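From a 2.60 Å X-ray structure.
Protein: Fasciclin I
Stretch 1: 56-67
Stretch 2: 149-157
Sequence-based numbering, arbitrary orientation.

Stretch 1, residues 56-67: EAWNSSNINNVL
Stretch 2 149-157: IIDHVLGVP

No hydrogen bond crosses between residues 56-67 and 149-157; the contact is van der Waals packing that buries 335 Å², both sides summed. Stretch 1 supplies a weakly bonded helix that begins earlier in the chain and runs through about Ser60, with a hydrogen bond from Ser60 N to Glu56 O at 3.0 Å and a weak one from Ser61 N to Ala57 O at 3.4 Å, then a loop in which Asn62 turns to positive phi (44/42), and a second weakly bonded helix at about 64-67.

Stretch 2 enters as a strand, Ile149-Ile150 (phi/psi -100/128 and -114/155). At Asp151 (-88/4) the chain leaves extended geometry, and its backbone passes close to Ala57: Ala57 CB lies 3.4 Å from Asp151 O and 3.8 Å from His152 N. The closest CA pair here is Ala57 CA to His152 CA, 4.9 Å, an approach in which the small methyl of alanine meets backbone directly. His152 (-143/154, chi1 -77°, m) points its CB away from stretch 1, and His152 ND1 donates to Asp151 OD1 at 3.0 Å.

Val153 (-91/119, chi1 t) points toward stretch 1 and has the largest covered area, 87 Å². Val153 CG2 sits 3.2 Å from Ala57 O, 4.2 Å from Ala57 CB and 4.0 Å from Ser61 CB. Val153 CG1 lies over one face of the Trp58 six-membered ring, 4.3 Å from the centroid and 18° off the normal, a CH-pi contact. The Trp58 CA-to-CB bond points away (chi1 -84°, m; chi2 111°), but the ring end comes nearer. The forked valine end fills the space between the Ala57-Ser61 backbone and the indole.

A type II turn from Val153 to Val156 follows, with Leu154 at -63/158 and Gly155 at 75/6, a positive phi that favours glycine. Val156 (-134/87, chi1 t; 55 Å² covered) again points toward stretch 1, its apolar fork suited to apolar neighbours: Val156 CG1 is 3.3 Å from Ile63 CG2 (chi1 p, chi2 t; poorly ordered), and Val156 CG2 is 4.5 Å from Val66 CG2. Ile63 CA and Val156 CA are 7.2 Å apart. Pro157 (-51/138) makes no contact with stretch 1.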

# COMPACT_ATOMS: atom_id res chain seq x y z
N GLU A 56 5.47 9.42 -20.05
CA GLU A 56 6.25 8.20 -20.11
C GLU A 56 5.66 7.20 -19.13
O GLU A 56 5.76 5.98 -19.32
CB GLU A 56 7.70 8.50 -19.75
CG GLU A 56 8.65 7.34 -19.97
CD GLU A 56 10.09 7.69 -19.61
OE1 GLU A 56 10.61 8.71 -20.13
OE2 GLU A 56 10.70 6.94 -18.81
N ALA A 57 5.05 7.72 -18.07
CA ALA A 57 4.43 6.88 -17.05
C ALA A 57 3.12 6.31 -17.55
O ALA A 57 2.73 5.20 -17.19
CB ALA A 57 4.20 7.69 -15.78
N TRP A 58 2.41 7.06 -18.39
CA TRP A 58 1.15 6.58 -18.91
C TRP A 58 1.33 5.56 -20.02
O TRP A 58 0.38 4.89 -20.41
CB TRP A 58 0.32 7.74 -19.43
CG TRP A 58 -0.46 8.45 -18.39
CD1 TRP A 58 -0.25 9.71 -17.92
CD2 TRP A 58 -1.63 7.96 -17.73
NE1 TRP A 58 -1.23 10.05 -17.02
CE2 TRP A 58 -2.09 8.99 -16.88
CE3 TRP A 58 -2.34 6.75 -17.77
CZ2 TRP A 58 -3.24 8.86 -16.10
CZ3 TRP A 58 -3.48 6.61 -16.98
CH2 TRP A 58 -3.92 7.66 -16.16
N ASN A 59 2.55 5.43 -20.53
CA ASN A 59 2.80 4.49 -21.61
C ASN A 59 3.52 3.25 -21.08
O ASN A 59 3.05 2.13 -21.27
CB ASN A 59 3.63 5.18 -22.70
CG ASN A 59 3.52 4.49 -24.04
OD1 ASN A 59 2.42 4.18 -24.51
ND2 ASN A 59 4.66 4.27 -24.69
N SER A 60 4.64 3.46 -20.40
CA SER A 60 5.42 2.36 -19.85
C SER A 60 4.64 1.57 -18.80
O SER A 60 5.05 0.48 -18.39
CB SER A 60 6.72 2.88 -19.22
OG SER A 60 6.49 3.51 -17.97
N SER A 61 3.51 2.12 -18.36
CA SER A 61 2.68 1.45 -17.36
C SER A 61 2.00 0.25 -18.00
O SER A 61 1.51 -0.65 -17.31
CB SER A 61 1.62 2.40 -16.81
OG SER A 61 0.62 2.68 -17.79
N ASN A 62 1.96 0.25 -19.33
CA ASN A 62 1.33 -0.83 -20.07
C ASN A 62 0.00 -1.20 -19.41
O ASN A 62 -0.33 -2.38 -19.26
CB ASN A 62 2.26 -2.05 -20.12
CG ASN A 62 3.52 -1.78 -20.91
OD1 ASN A 62 3.47 -1.27 -22.03
ND2 ASN A 62 4.67 -2.12 -20.34
N ILE A 63 -0.75 -0.18 -19.02
CA ILE A 63 -2.05 -0.38 -18.38
C ILE A 63 -3.09 -0.72 -19.44
O ILE A 63 -4.28 -0.51 -19.25
CB ILE A 63 -2.52 0.87 -17.63
CG1 ILE A 63 -2.61 2.05 -18.59
CG2 ILE A 63 -1.57 1.18 -16.50
CD1 ILE A 63 -3.25 3.28 -17.98
N ASN A 64 -2.61 -1.24 -20.57
CA ASN A 64 -3.47 -1.61 -21.69
C ASN A 64 -4.69 -2.37 -21.18
O ASN A 64 -5.80 -2.17 -21.65
CB ASN A 64 -2.68 -2.50 -22.66
CG ASN A 64 -1.20 -2.18 -22.68
OD1 ASN A 64 -0.81 -1.02 -22.81
ND2 ASN A 64 -0.37 -3.21 -22.54
N ASN A 65 -4.46 -3.24 -20.20
CA ASN A 65 -5.51 -4.05 -19.61
C ASN A 65 -6.62 -3.22 -18.97
O ASN A 65 -7.76 -3.24 -19.43
CB ASN A 65 -4.91 -4.99 -18.56
CG ASN A 65 -3.78 -5.84 -19.12
OD1 ASN A 65 -4.02 -6.77 -19.91
ND2 ASN A 65 -2.55 -5.53 -18.73
N VAL A 66 -6.28 -2.50 -17.91
CA VAL A 66 -7.25 -1.68 -17.20
C VAL A 66 -7.65 -0.39 -17.91
O VAL A 66 -8.69 0.19 -17.60
CB VAL A 66 -6.74 -1.31 -15.79
CG1 VAL A 66 -6.74 -2.55 -14.90
CG2 VAL A 66 -5.34 -0.73 -15.88
N LEU A 67 -6.82 0.06 -18.85
CA LEU A 67 -7.09 1.29 -19.59
C LEU A 67 -8.46 1.26 -20.28
O LEU A 67 -9.08 2.30 -20.50
CB LEU A 67 -6.00 1.53 -20.64
CG LEU A 67 -6.10 2.84 -21.43
CD1 LEU A 67 -5.87 4.03 -20.51
CD2 LEU A 67 -5.07 2.84 -22.55
N ILE A 149 4.34 16.15 -10.97
CA ILE A 149 4.45 15.06 -11.94
C ILE A 149 5.19 13.87 -11.34
O ILE A 149 6.28 14.02 -10.79
CB ILE A 149 5.16 15.53 -13.25
CG1 ILE A 149 4.28 16.54 -14.00
CG2 ILE A 149 5.36 14.36 -14.21
CD1 ILE A 149 4.11 17.85 -13.32
N ILE A 150 4.59 12.68 -11.44
CA ILE A 150 5.21 11.47 -10.92
C ILE A 150 5.56 10.53 -12.06
O ILE A 150 4.95 10.59 -13.13
CB ILE A 150 4.29 10.75 -9.90
CG1 ILE A 150 2.96 10.36 -10.55
CG2 ILE A 150 4.06 11.66 -8.69
CD1 ILE A 150 1.99 9.68 -9.57
N ASP A 151 6.54 9.67 -11.82
CA ASP A 151 7.01 8.75 -12.85
C ASP A 151 6.29 7.42 -12.97
O ASP A 151 6.70 6.58 -13.76
CB ASP A 151 8.51 8.51 -12.69
CG ASP A 151 8.86 7.95 -11.33
OD1 ASP A 151 7.95 7.62 -10.53
OD2 ASP A 151 10.08 7.84 -11.07
N HIS A 152 5.25 7.22 -12.18
CA HIS A 152 4.48 5.98 -12.26
C HIS A 152 3.05 6.34 -12.04
O HIS A 152 2.75 7.35 -11.39
CB HIS A 152 4.89 4.96 -11.21
CG HIS A 152 6.16 4.25 -11.52
ND1 HIS A 152 7.39 4.68 -11.05
CD2 HIS A 152 6.41 3.16 -12.28
CE1 HIS A 152 8.34 3.88 -11.51
NE2 HIS A 152 7.77 2.95 -12.25
N VAL A 153 2.16 5.52 -12.57
CA VAL A 153 0.74 5.75 -12.42
C VAL A 153 0.28 5.00 -11.17
O VAL A 153 0.41 3.77 -11.09
CB VAL A 153 -0.02 5.23 -13.64
CG1 VAL A 153 -1.48 5.60 -13.53
CG2 VAL A 153 0.59 5.80 -14.92
N LEU A 154 -0.24 5.74 -10.20
CA LEU A 154 -0.71 5.11 -8.97
C LEU A 154 -1.87 4.17 -9.29
O LEU A 154 -2.52 4.30 -10.32
CB LEU A 154 -1.15 6.18 -7.97
CG LEU A 154 -0.10 7.22 -7.55
CD1 LEU A 154 -0.71 8.21 -6.56
CD2 LEU A 154 1.10 6.53 -6.94
N GLY A 155 -2.10 3.21 -8.40
CA GLY A 155 -3.19 2.27 -8.60
C GLY A 155 -2.95 1.19 -9.64
O GLY A 155 -3.87 0.44 -9.95
N VAL A 156 -1.74 1.14 -10.20
CA VAL A 156 -1.39 0.13 -11.20
C VAL A 156 -0.03 -0.46 -10.81
O VAL A 156 1.01 -0.01 -11.28
CB VAL A 156 -1.30 0.75 -12.61
CG1 VAL A 156 -0.90 -0.33 -13.62
CG2 VAL A 156 -2.63 1.36 -13.01
N PRO A 157 -0.04 -1.49 -9.95
CA PRO A 157 1.19 -2.13 -9.48
C PRO A 157 2.15 -2.56 -10.57
O PRO A 157 1.74 -3.07 -11.61
CB PRO A 157 0.67 -3.34 -8.69
CG PRO A 157 -0.70 -2.90 -8.25
CD PRO A 157 -1.23 -2.23 -9.49